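Local coordinates for protein probable acetyltransferase (Agrobacterium tumefaciens, PDB 2GE3) that binds acetyl coenzyme A and, as a GNAT-family enzyme, probably transfers its acetyl group to an acceptor substrate, at residues R23-D26 and A27-E31; P42-A45 and V46-F49; M91-P95 and A96-K100. One frame throughout, in Å; residues are numbered along the deposited sequence.

Contact 1. Residues R23-D26 and A27-E31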
ATOM      1  N   ARG A  23      -5.722 -19.792  13.124  1.00 35.24           N
ATOM      2  CA  ARG A  23      -5.785 -21.055  12.373  1.00 36.17           C
ATOM      3  C   ARG A  23      -6.435 -20.959  10.982  1.00 35.87           C
ATOM      4  O   ARG A  23      -5.972 -21.601  10.045  1.00 37.43           O
ATOM      5  CB  ARG A  23      -6.497 -22.138  13.173  1.00 34.89           C
ATOM      6  CG  ARG A  23      -5.791 -22.407  14.478  1.00 39.93           C
ATOM      7  CD  ARG A  23      -6.298 -23.659  15.192  1.00 43.93           C
ATOM      8  NE  ARG A  23      -7.638 -23.555  15.762  1.00 47.90           N
ATOM      9  CZ  ARG A  23      -7.888 -23.210  17.028  1.00 50.79           C
ATOM     10  NH1 ARG A  23      -6.892 -22.883  17.858  1.00 52.95           N
ATOM     11  NH2 ARG A  23      -9.132 -23.184  17.470  1.00 51.86           N
ATOM     12  N   ALA A  24      -7.536 -20.217  10.880  1.00 36.16           N
ATOM     13  CA  ALA A  24      -8.275 -19.911   9.633  1.00 34.89           C
ATOM     14  C   ALA A  24      -7.362 -19.182   8.655  1.00 35.26           C
ATOM     15  O   ALA A  24      -7.227 -19.560   7.517  1.00 33.43           O
ATOM     16  CB  ALA A  24      -9.455 -19.018   9.992  1.00 36.20           C
ATOM     17  N   LEU A  25      -6.680 -18.170   9.168  1.00 35.86           N
ATOM     18  CA  LEU A  25      -5.806 -17.349   8.408  1.00 38.90           C
ATOM     19  C   LEU A  25      -4.586 -18.190   7.953  1.00 38.49           C
ATOM     20  O   LEU A  25      -4.097 -18.128   6.799  1.00 38.02           O
ATOM     21  CB  LEU A  25      -5.450 -16.114   9.266  1.00 38.25           C
ATOM     22  CG  LEU A  25      -4.490 -15.053   8.791  1.00 44.31           C
ATOM     23  CD1 LEU A  25      -4.960 -14.368   7.504  1.00 47.84           C
ATOM     24  CD2 LEU A  25      -4.327 -14.005   9.872  1.00 43.95           C
ATOM     25  N   ASP A  26      -4.120 -19.028   8.848  1.00 38.27           N
ATOM     26  CA  ASP A  26      -2.998 -19.876   8.526  1.00 37.15           C
ATOM     27  C   ASP A  26      -3.333 -20.960   7.466  1.00 36.28           C
ATOM     28  O   ASP A  26      -2.542 -21.189   6.534  1.00 35.02           O
ATOM     29  CB  ASP A  26      -2.496 -20.501   9.820  1.00 37.93           C
ATOM     30  CG  ASP A  26      -1.128 -21.071   9.676  1.00 42.09           C
ATOM     31  OD1 ASP A  26      -0.199 -20.350   9.208  1.00 42.35           O
ATOM     32  OD2 ASP A  26      -1.017 -22.281   9.959  1.00 47.02           O
ATOM     33  N   ALA A  27      -4.496 -21.611   7.616  1.00 36.01           N
ATOM     34  CA  ALA A  27      -5.025 -22.584   6.629  1.00 35.64           C
ATOM     35  C   ALA A  27      -5.192 -21.964   5.220  1.00 35.67           C
ATOM     36  O   ALA A  27      -4.698 -22.496   4.260  1.00 36.01           O
ATOM     37  CB  ALA A  27      -6.335 -23.179   7.113  1.00 35.00           C
ATOM     38  N   VAL A  28      -5.882 -20.843   5.090  1.00 35.14           N
ATOM     39  CA  VAL A  28      -6.066 -20.194   3.793  1.00 34.17           C
ATOM     40  C   VAL A  28      -4.751 -19.641   3.180  1.00 34.62           C
ATOM     41  O   VAL A  28      -4.537 -19.728   1.933  1.00 33.92           O
ATOM     42  CB  VAL A  28      -7.188 -19.097   3.861  1.00 33.51           C
ATOM     43  CG1 VAL A  28      -7.330 -18.349   2.593  1.00 31.53           C
ATOM     44  CG2 VAL A  28      -8.589 -19.710   4.329  1.00 35.12           C
ATOM     45  N   SER A  29      -3.870 -19.074   4.013  1.00 36.30           N
ATOM     46  CA  SER A  29      -2.574 -18.471   3.505  1.00 37.42           C
ATOM     47  C   SER A  29      -1.705 -19.583   2.916  1.00 37.69           C
ATOM     48  O   SER A  29      -1.067 -19.403   1.820  1.00 37.51           O
ATOM     49  CB  SER A  29      -1.789 -17.755   4.588  1.00 36.96           C
ATOM     50  OG  SER A  29      -2.615 -16.791   5.211  1.00 45.16           O
ATOM     51  N   ARG A  30      -1.723 -20.712   3.610  1.00 36.32           N
ATOM     52  CA  ARG A  30      -0.823 -21.876   3.275  1.00 39.66           C
ATOM     53  C   ARG A  30      -1.188 -22.634   2.001  1.00 39.37           C
ATOM     54  O   ARG A  30      -0.445 -23.473   1.512  1.00 41.31           O
ATOM     55  CB  ARG A  30      -0.645 -22.818   4.481  1.00 38.19           C
ATOM     56  CG  ARG A  30       0.232 -22.191   5.602  1.00 41.61           C
ATOM     57  CD  ARG A  30       0.534 -23.164   6.778  1.00 42.06           C
ATOM     58  NE  ARG A  30      -0.458 -24.215   6.849  1.00 53.57           N
ATOM     59  CZ  ARG A  30      -0.260 -25.464   7.298  1.00 58.87           C
ATOM     60  NH1 ARG A  30       0.942 -25.884   7.691  1.00 58.58           N
ATOM     61  NH2 ARG A  30      -1.286 -26.317   7.309  1.00 60.80           N
ATOM     62  N   GLU A  31      -2.335 -22.304   1.449  1.00 40.63           N
ATOM     63  CA  GLU A  31      -2.751 -22.784   0.158  1.00 41.50           C
ATOM     64  C   GLU A  31      -1.931 -22.127  -0.892  1.00 41.50           C
ATOM     65  O   GLU A  31      -1.856 -22.652  -1.993  1.00 43.37           O
ATOM     66  CB  GLU A  31      -4.218 -22.445  -0.084  1.00 39.47           C
ATOM     67  CG  GLU A  31      -5.153 -23.325   0.751  1.00 43.53           C
ATOM     68  CD  GLU A  31      -6.681 -22.975   0.570  1.00 43.79           C
ATOM     69  OE1 GLU A  31      -7.226 -23.083  -0.552  1.00 46.60           O
ATOM     70  OE2 GLU A  31      -7.339 -22.625   1.573  1.00 49.84           O
TER
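Ser-29 folds its hydroxyl back onto the carbonyl oxygen of Leu-25, one turn earlier in helix 18-29 of this GNAT-fold protein. Leu-25 O is thereby gripped twice: the backbone N of Ser-29 reaches it at 3.0 Å, and Ser-29 OG donates to it at 2.6 Å from the other face of the carbonyl plane. The side chain can do this because OG stands beside its own backbone N (chi1 -54°), which turns OG back towards the carbonyl one turn earlier. A short polar residue suits this buried spot, since its hydroxyl is satisfied inside the helix while Leu-35 and Phe-37 pack against the side chain.

On a more exposed flank, Asp-26 and Arg-30 form a long i to i+4 salt bridge. Asp-26 OD2 lies over one face of the guanidinium, 3.7 Å from Arg-30 NE, with no N-H aimed at it, which leaves an attraction of charge alone. The firmer partner of the carboxylate is Ala-40, whose backbone N is hydrogen-bonded to OD1.

Towards the sheet, small Ala-24 and branched Val-28 let the helix settle against Trp-72 of strand 68-77, and Val-28 also touches the bound acetyl coenzyme A. The CG2 methyl of Val-28 rests 3.5 Å from Ala-24 O, the same oxygen that accepts the nearly straight bond from Val-28 N (3.1 Å, 177°).

Contact 2. Residues P42-A45 and V46-F49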
ATOM      1  N   PRO A  42       2.843 -14.763  13.456  1.00 48.00           N
ATOM      2  CA  PRO A  42       2.796 -15.554  14.677  1.00 47.60           C
ATOM      3  C   PRO A  42       1.551 -15.238  15.531  1.00 46.71           C
ATOM      4  O   PRO A  42       1.091 -14.100  15.518  1.00 45.62           O
ATOM      5  CB  PRO A  42       4.094 -15.167  15.415  1.00 47.70           C
ATOM      6  CG  PRO A  42       4.711 -14.036  14.659  1.00 48.14           C
ATOM      7  CD  PRO A  42       4.093 -13.984  13.306  1.00 48.42           C
ATOM      8  N   LEU A  43       1.040 -16.212  16.286  1.00 46.41           N
ATOM      9  CA  LEU A  43      -0.162 -15.972  17.084  1.00 46.34           C
ATOM     10  C   LEU A  43      -0.188 -14.657  17.868  1.00 46.35           C
ATOM     11  O   LEU A  43      -1.203 -13.954  17.861  1.00 46.08           O
ATOM     12  CB  LEU A  43      -0.475 -17.136  18.033  1.00 47.33           C
ATOM     13  CG  LEU A  43      -1.897 -17.395  18.605  1.00 47.51           C
ATOM     14  CD1 LEU A  43      -2.672 -16.187  19.051  1.00 51.77           C
ATOM     15  CD2 LEU A  43      -2.764 -18.073  17.604  1.00 50.64           C
ATOM     16  N   GLU A  44       0.910 -14.311  18.538  1.00 46.32           N
ATOM     17  CA  GLU A  44       0.866 -13.168  19.430  1.00 46.38           C
ATOM     18  C   GLU A  44       0.917 -11.886  18.638  1.00 45.46           C
ATOM     19  O   GLU A  44       0.420 -10.856  19.093  1.00 45.09           O
ATOM     20  CB  GLU A  44       1.921 -13.261  20.544  1.00 47.75           C
ATOM     21  CG  GLU A  44       1.370 -13.552  22.033  1.00 50.93           C
ATOM     22  CD  GLU A  44       0.343 -14.717  22.172  1.00 54.77           C
ATOM     23  OE1 GLU A  44       0.709 -15.894  21.928  1.00 56.90           O
ATOM     24  OE2 GLU A  44      -0.826 -14.455  22.558  1.00 54.21           O
ATOM     25  N   ALA A  45       1.479 -11.970  17.431  1.00 44.51           N
ATOM     26  CA  ALA A  45       1.384 -10.893  16.442  1.00 43.90           C
ATOM     27  C   ALA A  45      -0.071 -10.724  15.992  1.00 44.03           C
ATOM     28  O   ALA A  45      -0.557  -9.600  15.841  1.00 43.66           O
ATOM     29  CB  ALA A  45       2.303 -11.163  15.218  1.00 43.27           C
ATOM     30  N   VAL A  46      -0.774 -11.840  15.774  1.00 43.75           N
ATOM     31  CA  VAL A  46      -2.160 -11.735  15.373  1.00 44.01           C
ATOM     32  C   VAL A  46      -3.029 -11.181  16.534  1.00 42.94           C
ATOM     33  O   VAL A  46      -3.864 -10.298  16.317  1.00 43.92           O
ATOM     34  CB  VAL A  46      -2.703 -13.009  14.611  1.00 44.54           C
ATOM     35  CG1 VAL A  46      -1.718 -13.483  13.579  1.00 42.98           C
ATOM     36  CG2 VAL A  46      -3.018 -14.177  15.570  1.00 48.62           C
ATOM     37  N   ARG A  47      -2.784 -11.637  17.751  1.00 41.59           N
ATOM     38  CA  ARG A  47      -3.475 -11.098  18.916  1.00 41.12           C
ATOM     39  C   ARG A  47      -3.311  -9.581  19.101  1.00 41.33           C
ATOM     40  O   ARG A  47      -4.275  -8.911  19.465  1.00 41.70           O
ATOM     41  CB  ARG A  47      -3.043 -11.805  20.236  1.00 41.51           C
ATOM     42  CG  ARG A  47      -3.934 -11.397  21.447  1.00 38.50           C
ATOM     43  CD  ARG A  47      -3.634 -12.075  22.765  1.00 40.23           C
ATOM     44  NE  ARG A  47      -3.201 -13.442  22.549  1.00 40.59           N
ATOM     45  CZ  ARG A  47      -4.001 -14.501  22.535  1.00 42.32           C
ATOM     46  NH1 ARG A  47      -5.306 -14.366  22.762  1.00 44.18           N
ATOM     47  NH2 ARG A  47      -3.490 -15.701  22.297  1.00 37.76           N
ATOM     48  N   ALA A  48      -2.093  -9.060  18.937  1.00 40.93           N
ATOM     49  CA  ALA A  48      -1.857  -7.618  19.018  1.00 41.63           C
ATOM     50  C   ALA A  48      -2.747  -6.869  18.014  1.00 42.64           C
ATOM     51  O   ALA A  48      -3.396  -5.862  18.348  1.00 43.80           O
ATOM     52  CB  ALA A  48      -0.348  -7.288  18.761  1.00 40.66           C
ATOM     53  N   PHE A  49      -2.747  -7.360  16.775  1.00 42.48           N
ATOM     54  CA  PHE A  49      -3.448  -6.741  15.685  1.00 42.32           C
ATOM     55  C   PHE A  49      -4.987  -6.835  15.940  1.00 41.96           C
ATOM     56  O   PHE A  49      -5.697  -5.866  15.766  1.00 41.76           O
ATOM     57  CB  PHE A  49      -2.987  -7.409  14.379  1.00 42.85           C
ATOM     58  CG  PHE A  49      -4.012  -7.393  13.272  1.00 43.69           C
ATOM     59  CD1 PHE A  49      -4.761  -8.515  12.983  1.00 45.63           C
ATOM     60  CD2 PHE A  49      -4.205  -6.250  12.495  1.00 47.59           C
ATOM     61  CE1 PHE A  49      -5.715  -8.516  11.943  1.00 47.44           C
ATOM     62  CE2 PHE A  49      -5.148  -6.222  11.439  1.00 44.22           C
ATOM     63  CZ  PHE A  49      -5.911  -7.357  11.176  1.00 46.79           C
TER
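Backbone bonds from Val-46 N to Pro-42 O (2.9 Å) and from Arg-47 N to Leu-43 O (2.8 Å) open the first turn of helix 43-55, with Pro-42 at the N-cap. Proline suits this end, where a missing N-H costs the helix nothing. On the outer side of this turn Glu-44 and Arg-47 run side by side in the same direction. Glu-44 OE2 takes both bonds of a side-on grip, from Arg-47 NE at 2.6 Å and from NH2 at 3.0 Å. OE2 alone meets the guanidinium edge, NE nearly in line with its C-O bond and NH2 on the syn side. The two flat groups are nearly coplanar, 7° apart; bends at Glu-44 chi2 (48°) and Arg-47 chi3 turn the two ends towards each other. Arg-47 NH1 has a second acid, Glu-19, at the start of helix 18-29, so the arginine spans two helices.

Leu-43 lies alongside, its CD1 3.4 Å from Arg-47 NH2 and 4.0 Å from Val-46 CG2, the leucine and valine crossing at about a right angle. Both also pack on His-22, and Leu-43 on Val-18. An acid in the first turn, paired with a base three residues on, is a classic i to i+3 salt bridge at a helix N-terminus, here in the second helix of the GNAT fold.

Contact 3. Residues M91-P95 and A96-K100. With ACO (acetyl coenzyme *a), chain E.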
HETATM    1  N   MSE A  91     -10.036 -10.796   3.272  1.00 26.39           N
HETATM    2  CA  MSE A  91     -11.009 -11.777   3.658  1.00 30.65           C
HETATM    3  C   MSE A  91     -10.608 -13.132   3.149  1.00 27.82           C
HETATM    4  O   MSE A  91      -9.832 -13.227   2.180  1.00 26.40           O
HETATM    5  CB  MSE A  91     -12.350 -11.447   3.059  1.00 28.62           C
HETATM    6  CG  MSE A  91     -12.326 -11.504   1.580  1.00 30.62           C
HETATM    7 SE   MSE A  91     -14.221 -10.962   1.001  1.00 44.03          SE
HETATM    8  CE  MSE A  91     -15.345 -12.117   2.338  1.00 25.54           C
ATOM      9  N   GLY A  92     -11.190 -14.154   3.774  1.00 24.61           N
ATOM     10  CA  GLY A  92     -10.850 -15.537   3.463  1.00 24.56           C
ATOM     11  C   GLY A  92     -11.899 -16.442   4.046  1.00 25.13           C
ATOM     12  O   GLY A  92     -12.542 -16.127   5.064  1.00 25.72           O
ATOM     13  N   ILE A  93     -12.068 -17.602   3.442  1.00 25.21           N
ATOM     14  CA  ILE A  93     -13.058 -18.566   3.902  1.00 27.17           C
ATOM     15  C   ILE A  93     -12.417 -19.945   3.697  1.00 27.30           C
ATOM     16  O   ILE A  93     -11.803 -20.171   2.653  1.00 27.23           O
ATOM     17  CB  ILE A  93     -14.413 -18.399   3.075  1.00 25.94           C
ATOM     18  CG1 ILE A  93     -15.089 -17.059   3.389  1.00 32.61           C
ATOM     19  CG2 ILE A  93     -15.413 -19.543   3.331  1.00 28.12           C
ATOM     20  CD1 ILE A  93     -16.407 -16.846   2.708  1.00 28.96           C
ATOM     21  N   LEU A  94     -12.603 -20.846   4.673  1.00 28.01           N
ATOM     22  CA  LEU A  94     -12.179 -22.211   4.603  1.00 27.78           C
ATOM     23  C   LEU A  94     -12.817 -22.872   3.368  1.00 27.98           C
ATOM     24  O   LEU A  94     -13.949 -22.572   3.038  1.00 28.22           O
ATOM     25  CB  LEU A  94     -12.555 -22.973   5.906  1.00 26.53           C
ATOM     26  CG  LEU A  94     -11.801 -22.546   7.176  1.00 27.34           C
ATOM     27  CD1 LEU A  94     -12.049 -23.543   8.298  1.00 26.51           C
ATOM     28  CD2 LEU A  94     -10.291 -22.355   6.875  1.00 30.66           C
ATOM     29  N   PRO A  95     -12.065 -23.741   2.669  1.00 29.34           N
ATOM     30  CA  PRO A  95     -12.513 -24.334   1.399  1.00 29.02           C
ATOM     31  C   PRO A  95     -13.918 -24.953   1.417  1.00 30.74           C
ATOM     32  O   PRO A  95     -14.690 -24.717   0.443  1.00 31.14           O
ATOM     33  CB  PRO A  95     -11.439 -25.383   1.091  1.00 29.73           C
ATOM     34  CG  PRO A  95     -10.195 -24.949   1.815  1.00 29.63           C
ATOM     35  CD  PRO A  95     -10.712 -24.205   3.073  1.00 28.70           C
ATOM     36  N   ALA A  96     -14.285 -25.699   2.482  1.00 30.04           N
ATOM     37  CA  ALA A  96     -15.603 -26.299   2.561  1.00 31.15           C
ATOM     38  C   ALA A  96     -16.732 -25.266   2.584  1.00 32.45           C
ATOM     39  O   ALA A  96     -17.882 -25.606   2.334  1.00 31.36           O
ATOM     40  CB  ALA A  96     -15.759 -27.214   3.916  1.00 32.34           C
ATOM     41  N   TYR A  97     -16.440 -24.002   2.905  1.00 32.44           N
ATOM     42  CA  TYR A  97     -17.557 -23.040   3.060  1.00 31.46           C
ATOM     43  C   TYR A  97     -17.662 -22.029   1.923  1.00 30.08           C
ATOM     44  O   TYR A  97     -18.475 -21.153   1.957  1.00 30.88           O
ATOM     45  CB  TYR A  97     -17.451 -22.364   4.398  1.00 32.83           C
ATOM     46  CG  TYR A  97     -17.609 -23.336   5.573  1.00 35.95           C
ATOM     47  CD1 TYR A  97     -18.873 -23.476   6.180  1.00 41.00           C
ATOM     48  CD2 TYR A  97     -16.521 -24.068   6.100  1.00 35.74           C
ATOM     49  CE1 TYR A  97     -19.054 -24.322   7.285  1.00 44.62           C
ATOM     50  CE2 TYR A  97     -16.710 -24.968   7.194  1.00 37.89           C
ATOM     51  CZ  TYR A  97     -17.970 -25.064   7.766  1.00 42.50           C
ATOM     52  OH  TYR A  97     -18.237 -25.836   8.871  1.00 45.69           O
ATOM     53  N   ARG A  98     -16.815 -22.173   0.916  1.00 28.69           N
ATOM     54  CA  ARG A  98     -16.853 -21.273  -0.251  1.00 28.10           C
ATOM     55  C   ARG A  98     -18.024 -21.537  -1.162  1.00 28.90           C
ATOM     56  O   ARG A  98     -18.619 -22.636  -1.174  1.00 28.38           O
ATOM     57  CB  ARG A  98     -15.558 -21.335  -1.075  1.00 26.13           C
ATOM     58  CG  ARG A  98     -14.329 -20.969  -0.247  1.00 23.76           C
ATOM     59  CD  ARG A  98     -12.989 -21.243  -0.931  1.00 28.07           C
ATOM     60  NE  ARG A  98     -11.921 -21.011   0.057  1.00 25.61           N
ATOM     61  CZ  ARG A  98     -10.673 -21.419  -0.021  1.00 23.39           C
ATOM     62  NH1 ARG A  98     -10.269 -22.171  -1.060  1.00 27.37           N
ATOM     63  NH2 ARG A  98      -9.844 -21.145   0.999  1.00 21.55           N
ATOM     64  N   ASN A  99     -18.247 -20.531  -2.009  1.00 29.19           N
ATOM     65  CA  ASN A  99     -19.198 -20.574  -3.083  1.00 30.39           C
ATOM     66  C   ASN A  99     -20.604 -20.775  -2.581  1.00 30.19           C
ATOM     67  O   ASN A  99     -21.447 -21.286  -3.286  1.00 32.57           O
ATOM     68  CB  ASN A  99     -18.814 -21.645  -4.130  1.00 30.66           C
ATOM     69  CG  ASN A  99     -19.312 -21.262  -5.547  1.00 34.43           C
ATOM     70  OD1 ASN A  99     -19.619 -22.126  -6.371  1.00 38.45           O
ATOM     71  ND2 ASN A  99     -19.447 -19.967  -5.796  1.00 27.08           N
ATOM     72  N   LYS A 100     -20.905 -20.341  -1.373  1.00 30.54           N
ATOM     73  CA  LYS A 100     -22.260 -20.569  -0.864  1.00 30.80           C
ATOM     74  C   LYS A 100     -22.899 -19.232  -0.390  1.00 30.53           C
ATOM     75  O   LYS A 100     -23.821 -19.240   0.375  1.00 29.89           O
ATOM     76  CB  LYS A 100     -22.210 -21.592   0.288  1.00 29.25           C
ATOM     77  CG  LYS A 100     -21.866 -23.077  -0.141  1.00 31.22           C
ATOM     78  CD  LYS A 100     -21.856 -23.993   1.135  1.00 32.30           C
ATOM     79  CE  LYS A 100     -21.001 -25.223   0.986  1.00 34.91           C
ATOM     80  NZ  LYS A 100     -19.701 -24.933   0.287  1.00 36.74           N
TER
HETATM   81  N1A ACO E1301     -15.402 -17.972 -11.760  1.00 27.30           N
HETATM   82  C2A ACO E1301     -16.317 -17.010 -11.881  1.00 26.45           C
HETATM   83  N3A ACO E1301     -17.233 -16.806 -10.917  1.00 28.57           N
HETATM   84  C4A ACO E1301     -17.269 -17.594  -9.813  1.00 24.63           C
HETATM   85  C5A ACO E1301     -16.301 -18.632  -9.613  1.00 27.84           C
HETATM   86  C6A ACO E1301     -15.323 -18.808 -10.681  1.00 28.23           C
HETATM   87  N6A ACO E1301     -14.366 -19.806 -10.480  1.00 27.35           N
HETATM   88  N7A ACO E1301     -16.611 -19.304  -8.433  1.00 25.35           N
HETATM   89  C8A ACO E1301     -17.661 -18.705  -7.870  1.00 23.91           C
HETATM   90  N9A ACO E1301     -18.063 -17.718  -8.715  1.00 27.10           N
HETATM   91  C1B ACO E1301     -19.151 -16.816  -8.436  1.00 26.83           C
HETATM   92  C2B ACO E1301     -20.389 -17.429  -7.803  1.00 28.46           C
HETATM   93  O2B ACO E1301     -21.257 -17.774  -8.905  1.00 29.50           O
HETATM   94  C3B ACO E1301     -20.807 -16.190  -6.998  1.00 32.14           C
HETATM   95  O3B ACO E1301     -21.316 -15.204  -7.911  1.00 39.90           O
HETATM   96  P3B ACO E1301     -22.876 -15.042  -8.395  1.00 43.51           P
HETATM   97  O7A ACO E1301     -23.336 -16.211  -9.258  1.00 49.48           O
HETATM   98  O8A ACO E1301     -22.646 -13.786  -9.239  1.00 46.38           O
HETATM   99  O9A ACO E1301     -23.671 -15.106  -7.133  1.00 45.26           O
HETATM  100  C4B ACO E1301     -19.514 -15.553  -6.485  1.00 29.90           C
HETATM  101  O4B ACO E1301     -18.554 -15.898  -7.475  1.00 28.96           O
HETATM  102  C5B ACO E1301     -19.066 -16.176  -5.133  1.00 29.70           C
HETATM  103  O5B ACO E1301     -19.888 -15.640  -4.108  1.00 21.21           O
HETATM  104  P1A ACO E1301     -19.898 -16.122  -2.639  1.00 26.44           P
HETATM  105  O1A ACO E1301     -20.509 -14.977  -1.923  1.00 29.36           O
HETATM  106  O2A ACO E1301     -20.525 -17.485  -2.836  1.00 29.82           O
HETATM  107  O3A ACO E1301     -18.303 -16.209  -2.351  1.00 24.09           O
HETATM  108  P2A ACO E1301     -17.503 -16.990  -1.257  1.00 25.95           P
HETATM  109  O4A ACO E1301     -18.236 -17.409  -0.021  1.00 28.81           O
HETATM  110  O5A ACO E1301     -16.823 -18.081  -2.039  1.00 23.99           O
HETATM  111  O6A ACO E1301     -16.412 -15.843  -0.805  1.00 24.13           O
HETATM  112  CBP ACO E1301     -14.049 -15.539  -1.356  1.00 26.35           C
HETATM  113  CCP ACO E1301     -15.506 -15.334  -1.807  1.00 20.44           C
HETATM  114  CDP ACO E1301     -13.139 -15.127  -2.561  1.00 19.66           C
HETATM  115  CEP ACO E1301     -13.727 -14.714  -0.111  1.00 22.53           C
HETATM  116  CAP ACO E1301     -13.750 -17.021  -0.888  1.00 25.06           C
HETATM  117  OAP ACO E1301     -14.052 -17.834  -1.994  1.00 23.00           O
HETATM  118  C9P ACO E1301     -12.361 -17.393  -0.449  1.00 24.39           C
HETATM  119  O9P ACO E1301     -12.044 -17.280   0.735  1.00 26.41           O
HETATM  120  N8P ACO E1301     -11.490 -17.868  -1.362  1.00 22.09           N
HETATM  121  C7P ACO E1301     -10.092 -18.121  -0.943  1.00 18.57           C
HETATM  122  C6P ACO E1301      -9.378 -16.904  -0.394  1.00 19.76           C
HETATM  123  C5P ACO E1301      -9.487 -15.608  -1.161  1.00 19.64           C
HETATM  124  O5P ACO E1301      -9.503 -15.556  -2.387  1.00 23.36           O
HETATM  125  N4P ACO E1301      -9.499 -14.494  -0.417  1.00 24.43           N
HETATM  126  C3P ACO E1301      -9.924 -13.228  -0.981  1.00 29.40           C
HETATM  127  C2P ACO E1301      -8.903 -12.768  -1.992  1.00 42.06           C
HETATM  128  S1P ACO E1301      -7.391 -12.327  -1.169  1.00 51.74           S
HETATM  129  C   ACO E1301      -7.384 -11.228  -2.427  1.00 46.42           C
HETATM  130  O   ACO E1301      -8.441 -10.939  -2.921  1.00 44.11           O
HETATM  131  CH3 ACO E1301      -6.043 -10.621  -2.754  1.00 47.99           C
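Ile-93 O is held by two nitrogens of Arg-98, NE and NH2, each 2.7 Å away, in a side-on grip on a single atom. The oxygen sits at the guanidinium edge, near its plane, and the NH2 donor lies in the carbonyl plane while NE is tilted from it. Arg-98 gets there by running extended from CG to NE (chi3 -172°), back towards the end of strand 86-93. Its guanidinium is sandwiched: C7P of acetyl coenzyme A lies 3.4 Å above the centre of one face, and Pro-95 CA covers the opposite face nearer the rim. Glu-31 forms a salt bridge with NH2, so the charge of this buried arginine is probably balanced.

The segment leads from strand 86-93 into the turn before helix 102-117, the pyrophosphate-binding loop of the GNAT fold. Ligand and strand meet through weak bonds, Ile-93 N to O9P and N4P to the O of Met-91, present as selenomethionine: a strand-like pairing of the pantetheine arm, as in other GNAT enzymes. Further on, Asn-99 N donates a straight bond of 2.8 Å to the phosphate oxygen O5A. Gly-101, Gly-103 and Ala-104 give further backbone N-H groups to the ligand.

The turn is closed by Tyr-97 N on Leu-94 O (2.9 Å). Ile-93 packs against it, its CG2 meeting Tyr-97 CB at 3.6 Å; a branched side chain suits this place because CG2 faces the turn while CD1 extends to the ligand, 3.3 Å from O4A. Lys-100 reaches back along the turn, and its long chain takes NZ to two carbonyls, Arg-98 O and Ala-96 O, the latter at 2.8 Å.

Overall arrangement
From the N terminus, contact 1 comes first, within helix 18-29 and just beyond; contact 2 follows at the start of helix 43-55, and contact 3 at the end of strand 86-93 and in the loop that follows. Each is one continuous stretch, so none closes a long loop, encloses or crosses another; contact 3 folds a turn against a strand end. Contacts 1 and 3 touch: besides the Glu-31 to Arg-98 bridge, Val-28 CG2 packs near Ile-93 O and Glu-31 on Pro-95, joining the C-terminal part of helix 18-29 to the loop that holds acetyl coenzyme A. Contact 2 touches neither; its side chains meet helix 18-29 at Val-18, Glu-19 and His-22, before contact 1 begins.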